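Local coordinates for protein IG hypothetical 16092 (Bacillus cereus ATCC 14579, PDB 1YQH) that is of unknown function but possibly binds thiamine or a related small molecule, at residues Gln6-Ser11 and Asp55-Val60; Asp59-Ala64 and Thr78-His83. All blocks are in the same frame, centred on the assembly; numbering follows the deposited sequence. Where two conformers were deposited one is given.

Interaction 1 of 2, residues Gln6-Ser11 and Asp55-Val60; sequences QQVTMS and DVLLDV
The selenomethionine M10 reaches from its strand to the sheet-facing side of helix 54-70 and sets its terminal methyl into the groove between L57 CB and the end of L58. Its chain runs out straight, with CG anti to the backbone N (chi1 -175°), and bends only at chi3 (-65°), which turns CE onto the helix: M10 CE lies 3.6 Å from L57 CB and 3.9 Å from L58 CD2. M10 SE rests against L57 CB as well, at 3.9 Å, while L58 crosses the selenomethionine chain nearly at a right angle. The reverse bump belongs to L57, whose CD2 branch reaches past M10 toward the strand and meets V8 CG2 at 3.6 Å. V8 and M10, two residues apart and both directed at the helix, thus receive one leucine between them without a single polar bond across the contact. Strand 8-11 and helix 55-60 run almost parallel, 15° apart, with 9.6 Å between their axes, in keeping with a ferredoxin-like fold. L54 and V61 of the same helix extend the apolar layer around M10, L50 of strand 48-52 supports L57, and I80 and I82 of strand 75-84 flank M10 on the sheet.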
loop_
_atom_site.group_PDB
_atom_site.type_symbol
_atom_site.label_atom_id
_atom_site.label_comp_id
_atom_site.label_asym_id
_atom_site.label_seq_id
_atom_site.Cartn_x
_atom_site.Cartn_y
_atom_site.Cartn_z
ATOM N N GLN A 6 8.344 -4.417 -22.100
ATOM C CA GLN A 6 9.252 -4.842 -21.038
ATOM C C GLN A 6 8.433 -5.245 -19.811
ATOM O O GLN A 6 7.344 -4.698 -19.575
ATOM C CB GLN A 6 10.256 -3.741 -20.690
ATOM C CG GLN A 6 11.162 -3.306 -21.863
ATOM C CD GLN A 6 12.285 -4.299 -22.178
ATOM O OE1 GLN A 6 12.172 -5.491 -21.903
ATOM N NE2 GLN A 6 13.372 -3.802 -22.774
ATOM N N GLN A 7 8.951 -6.201 -19.048
ATOM C CA GLN A 7 8.222 -6.734 -17.906
ATOM C C GLN A 7 8.060 -5.695 -16.807
ATOM O O GLN A 7 8.866 -4.772 -16.686
ATOM C CB GLN A 7 8.934 -7.960 -17.339
ATOM C CG GLN A 7 8.590 -9.253 -18.064
ATOM C CD GLN A 7 9.429 -10.427 -17.602
ATOM O OE1 GLN A 7 8.968 -11.564 -17.605
ATOM N NE2 GLN A 7 10.661 -10.158 -17.202
ATOM N N VAL A 8 6.998 -5.853 -16.029
ATOM C CA VAL A 8 6.876 -5.172 -14.743
ATOM C C VAL A 8 6.923 -6.259 -13.668
ATOM O O VAL A 8 6.722 -7.458 -13.939
ATOM C CB VAL A 8 5.571 -4.304 -14.586
ATOM C CG1 VAL A 8 5.469 -3.270 -15.700
ATOM C CG2 VAL A 8 4.307 -5.166 -14.528
ATOM N N THR A 9 7.218 -5.837 -12.450
ATOM C CA THR A 9 7.014 -6.659 -11.277
ATOM C C THR A 9 5.951 -5.924 -10.435
ATOM O O THR A 9 5.921 -4.692 -10.400
ATOM C CB THR A 9 8.358 -6.866 -10.531
ATOM O OG1 THR A 9 9.278 -7.552 -11.412
ATOM C CG2 THR A 9 8.174 -7.699 -9.277
HETATM N N MSE A 10 5.070 -6.685 -9.798
HETATM C CA MSE A 10 3.927 -6.131 -9.089
HETATM C C MSE A 10 3.668 -7.011 -7.867
HETATM O O MSE A 10 4.008 -8.198 -7.877
HETATM C CB MSE A 10 2.722 -6.180 -10.031
HETATM C CG MSE A 10 1.456 -5.545 -9.526
HETATM SE SE MSE A 10 0.054 -5.826 -10.835
HETATM C CE MSE A 10 0.771 -4.766 -12.338
ATOM N N SER A 11 3.119 -6.431 -6.802
ATOM C CA SER A 11 2.499 -7.242 -5.776
ATOM C C SER A 11 1.082 -6.775 -5.551
ATOM O O SER A 11 0.736 -5.625 -5.866
ATOM C CB SER A 11 3.301 -7.224 -4.465
ATOM O OG SER A 11 3.279 -5.944 -3.864
ATOM N N ASP A 55 -0.457 -4.891 -18.599
ATOM C CA ASP A 55 -1.901 -5.069 -18.775
ATOM C C ASP A 55 -2.368 -6.479 -18.392
ATOM O O ASP A 55 -3.455 -6.642 -17.839
ATOM C CB ASP A 55 -2.338 -4.747 -20.213
ATOM C CG ASP A 55 -2.221 -3.266 -20.555
ATOM O OD1 ASP A 55 -2.128 -2.431 -19.646
ATOM O OD2 ASP A 55 -2.241 -2.932 -21.750
ATOM N N VAL A 56 -1.548 -7.486 -18.684
ATOM C CA VAL A 56 -1.858 -8.864 -18.305
ATOM C C VAL A 56 -1.946 -8.972 -16.791
ATOM O O VAL A 56 -2.901 -9.538 -16.270
ATOM C CB VAL A 56 -0.825 -9.880 -18.871
ATOM C CG1 VAL A 56 -1.066 -11.300 -18.325
ATOM C CG2 VAL A 56 -0.884 -9.874 -20.391
ATOM N N LEU A 57 -0.960 -8.417 -16.096
ATOM C CA LEU A 57 -0.954 -8.442 -14.634
ATOM C C LEU A 57 -2.123 -7.670 -14.011
ATOM O O LEU A 57 -2.761 -8.167 -13.093
ATOM C CB LEU A 57 0.387 -7.941 -14.096
ATOM C CG LEU A 57 1.486 -8.995 -13.880
ATOM C CD1 LEU A 57 1.614 -10.010 -14.999
ATOM C CD2 LEU A 57 2.839 -8.314 -13.607
ATOM N N LEU A 58 -2.409 -6.469 -14.510
ATOM C CA LEU A 58 -3.567 -5.727 -14.006
ATOM C C LEU A 58 -4.873 -6.494 -14.222
ATOM O O LEU A 58 -5.760 -6.471 -13.366
ATOM C CB LEU A 58 -3.653 -4.318 -14.603
ATOM C CG LEU A 58 -2.541 -3.381 -14.129
ATOM C CD1 LEU A 58 -2.536 -2.148 -15.029
ATOM C CD2 LEU A 58 -2.745 -3.009 -12.648
ATOM N N ASP A 59 -4.989 -7.174 -15.355
ATOM C CA ASP A 59 -6.159 -8.007 -15.595
ATOM C C ASP A 59 -6.237 -9.182 -14.614
ATOM O O ASP A 59 -7.341 -9.544 -14.167
ATOM C CB ASP A 59 -6.210 -8.506 -17.041
ATOM C CG ASP A 59 -7.515 -9.226 -17.343
ATOM O OD1 ASP A 59 -8.585 -8.582 -17.249
ATOM O OD2 ASP A 59 -7.461 -10.434 -17.636
ATOM N N VAL A 60 -5.086 -9.765 -14.266
ATOM C CA VAL A 60 -5.055 -10.807 -13.225
ATOM C C VAL A 60 -5.612 -10.271 -11.905
ATOM O O VAL A 60 -6.452 -10.914 -11.267
ATOM C CB VAL A 60 -3.635 -11.420 -13.033
ATOM C CG1 VAL A 60 -3.568 -12.307 -11.782
ATOM C CG2 VAL A 60 -3.258 -12.206 -14.269
#

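Interaction 2 of 2, residues Asp59-Ala64 and Thr78-His83; sequences DVVKRA and TSIKIH
V61 meets strand 75-84 with one methyl, CG1, which is shared by two residues of that strand: V61 CG1 is 3.7 Å from T78 CG2 and 3.7 Å from I80 CD1. The branch is directed there by its first torsion, CG1 standing opposite the backbone N (chi1 178°). T78 offers its methyl rather than its hydroxyl to the valine, and the two side chains lie alongside, pointing opposite ways; I80 comes in at a slant, and its CG1 also lies 4.0 Å from V61 CG1. The contact is therefore wholly apolar and buried, a small example of helix-on-sheet packing in which one branched side chain bridges alternate residues of a strand.

In the next shell, T78 OG1 is hydrogen-bonded to Q65 OE1, on helix 54-70 one turn beyond V61, which gives the polar branch of the threonine a partner and probably helps to hold its methyl toward V61. Away from the strand-facing side of the helix, a salt bridge from R63 NE to D59 OD2, 2.8 Å long and fairly straight (162°), meets the oxygen from above the carboxylate plane and braces successive turns. Farther out, A64 packs on F12 of strand 8-17 and V60 on V34 of helix 23-36, while strand 75-84 pairs antiparallel with a strand of the third subunit, carrying the sheet across the interface.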
loop_
_atom_site.group_PDB
_atom_site.type_symbol
_atom_site.label_atom_id
_atom_site.label_comp_id
_atom_site.label_asym_id
_atom_site.label_seq_id
_atom_site.Cartn_x
_atom_site.Cartn_y
_atom_site.Cartn_z
ATOM N N ASP A 59 -4.989 -7.174 -15.355
ATOM C CA ASP A 59 -6.159 -8.007 -15.595
ATOM C C ASP A 59 -6.237 -9.182 -14.614
ATOM O O ASP A 59 -7.341 -9.544 -14.167
ATOM C CB ASP A 59 -6.210 -8.506 -17.041
ATOM C CG ASP A 59 -7.515 -9.226 -17.343
ATOM O OD1 ASP A 59 -8.585 -8.582 -17.249
ATOM O OD2 ASP A 59 -7.461 -10.434 -17.636
ATOM N N VAL A 60 -5.086 -9.765 -14.266
ATOM C CA VAL A 60 -5.055 -10.807 -13.225
ATOM C C VAL A 60 -5.612 -10.271 -11.905
ATOM O O VAL A 60 -6.452 -10.914 -11.267
ATOM C CB VAL A 60 -3.635 -11.420 -13.033
ATOM C CG1 VAL A 60 -3.568 -12.307 -11.782
ATOM C CG2 VAL A 60 -3.258 -12.206 -14.269
ATOM N N VAL A 61 -5.159 -9.087 -11.510
ATOM C CA VAL A 61 -5.631 -8.492 -10.267
ATOM C C VAL A 61 -7.151 -8.214 -10.312
ATOM O O VAL A 61 -7.882 -8.508 -9.358
ATOM C CB VAL A 61 -4.836 -7.206 -9.930
ATOM C CG1 VAL A 61 -5.397 -6.575 -8.631
ATOM C CG2 VAL A 61 -3.347 -7.531 -9.749
ATOM N N LYS A 62 -7.617 -7.632 -11.414
ATOM C CA LYS A 62 -9.056 -7.370 -11.584
ATOM C C LYS A 62 -9.873 -8.651 -11.459
ATOM O O LYS A 62 -10.917 -8.683 -10.807
ATOM C CB LYS A 62 -9.318 -6.710 -12.939
ATOM C CG LYS A 62 -8.826 -5.277 -12.975
ATOM C CD LYS A 62 -8.663 -4.766 -14.396
ATOM C CE LYS A 62 -9.989 -4.614 -15.082
ATOM N NZ LYS A 62 -9.840 -4.045 -16.466
ATOM N N ARG A 63 -9.382 -9.721 -12.068
ATOM C CA ARG A 63 -10.139 -10.964 -12.029
ATOM C C ARG A 63 -10.060 -11.612 -10.655
ATOM O O ARG A 63 -11.007 -12.286 -10.240
ATOM C CB ARG A 63 -9.721 -11.900 -13.159
ATOM C CG ARG A 63 -10.218 -11.373 -14.499
ATOM C CD ARG A 63 -9.960 -12.332 -15.632
ATOM N NE ARG A 63 -8.541 -12.424 -15.910
ATOM C CZ ARG A 63 -7.816 -13.489 -15.616
ATOM N NH1 ARG A 63 -8.403 -14.534 -15.063
ATOM N NH2 ARG A 63 -6.518 -13.505 -15.883
ATOM N N ALA A 64 -8.946 -11.372 -9.953
ATOM C CA ALA A 64 -8.738 -11.895 -8.593
ATOM C C ALA A 64 -9.731 -11.245 -7.652
ATOM O O ALA A 64 -10.398 -11.928 -6.886
ATOM C CB ALA A 64 -7.300 -11.629 -8.110
ATOM N N THR A 78 -8.508 -3.869 -2.295
ATOM C CA THR A 78 -7.437 -4.443 -3.100
ATOM C C THR A 78 -6.252 -3.481 -3.102
ATOM O O THR A 78 -6.420 -2.301 -3.376
ATOM C CB THR A 78 -7.951 -4.740 -4.540
ATOM O OG1 THR A 78 -9.068 -5.643 -4.477
ATOM C CG2 THR A 78 -6.850 -5.356 -5.437
ATOM N N SER A 79 -5.064 -3.995 -2.789
ATOM C CA SER A 79 -3.848 -3.183 -2.754
ATOM C C SER A 79 -2.926 -3.671 -3.866
ATOM O O SER A 79 -2.830 -4.872 -4.116
ATOM C CB SER A 79 -3.129 -3.323 -1.410
ATOM O OG SER A 79 -3.966 -2.970 -0.317
ATOM N N ILE A 80 -2.255 -2.741 -4.526
ATOM C CA ILE A 80 -1.359 -3.068 -5.626
ATOM C C ILE A 80 -0.115 -2.207 -5.479
ATOM O O ILE A 80 -0.213 -1.030 -5.112
ATOM C CB ILE A 80 -2.008 -2.772 -7.025
ATOM C CG1 ILE A 80 -3.348 -3.502 -7.185
ATOM C CG2 ILE A 80 -1.043 -3.159 -8.158
ATOM C CD1 ILE A 80 -4.211 -3.034 -8.360
ATOM N N LYS A 81 1.053 -2.800 -5.734
ATOM C CA LYS A 81 2.269 -2.015 -5.875
ATOM C C LYS A 81 2.944 -2.433 -7.180
ATOM O O LYS A 81 3.101 -3.633 -7.443
ATOM C CB LYS A 81 3.209 -2.252 -4.702
ATOM C CG LYS A 81 4.217 -1.127 -4.503
ATOM C CD LYS A 81 4.959 -1.268 -3.178
ATOM C CE LYS A 81 4.163 -0.733 -1.973
ATOM N NZ LYS A 81 4.092 0.765 -1.899
ATOM N N ILE A 82 3.324 -1.455 -7.989
ATOM C CA ILE A 82 3.914 -1.735 -9.296
ATOM C C ILE A 82 5.304 -1.129 -9.357
ATOM O O ILE A 82 5.478 0.044 -9.023
ATOM C CB ILE A 82 3.081 -1.148 -10.476
ATOM C CG1 ILE A 82 1.609 -1.563 -10.374
ATOM C CG2 ILE A 82 3.670 -1.563 -11.844
ATOM C CD1 ILE A 82 0.685 -0.832 -11.352
ATOM N N HIS A 83 6.280 -1.926 -9.814
ATOM C CA HIS A 83 7.595 -1.397 -10.170
ATOM C C HIS A 83 7.632 -1.282 -11.684
ATOM O O HIS A 83 7.660 -2.285 -12.404
ATOM C CB HIS A 83 8.734 -2.314 -9.678
ATOM C CG HIS A 83 10.082 -1.661 -9.726
ATOM N ND1 HIS A 83 11.105 -1.999 -8.866
ATOM C CD2 HIS A 83 10.570 -0.686 -10.529
ATOM C CE1 HIS A 83 12.172 -1.268 -9.147
ATOM N NE2 HIS A 83 11.872 -0.459 -10.147
#

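How the interactions relate
Interactions 1 and 2 lie 8 Å apart between centres and share helix 54-70, whose residues D59 and V60 belong to both. Along the chain, strand 8-17 comes first, then the helix, then strand 75-84. In this ferredoxin-like fold the helix is the crossover of the split beta-alpha-beta unit joining parallel strands 48-52 and 75-84, with strand 8-17 between them, bonded to 75-84 by probable backbone hydrogen bonds such as K81 N to S11 O (2.8 Å). Interaction 1 uses the earlier turns of the helix and interaction 2 the later ones, covering both strands with apolar side chains from successive turns. Strand 75-84 is outermost within the chain, and its pairing with the third subunit places this core beside the assembly interface.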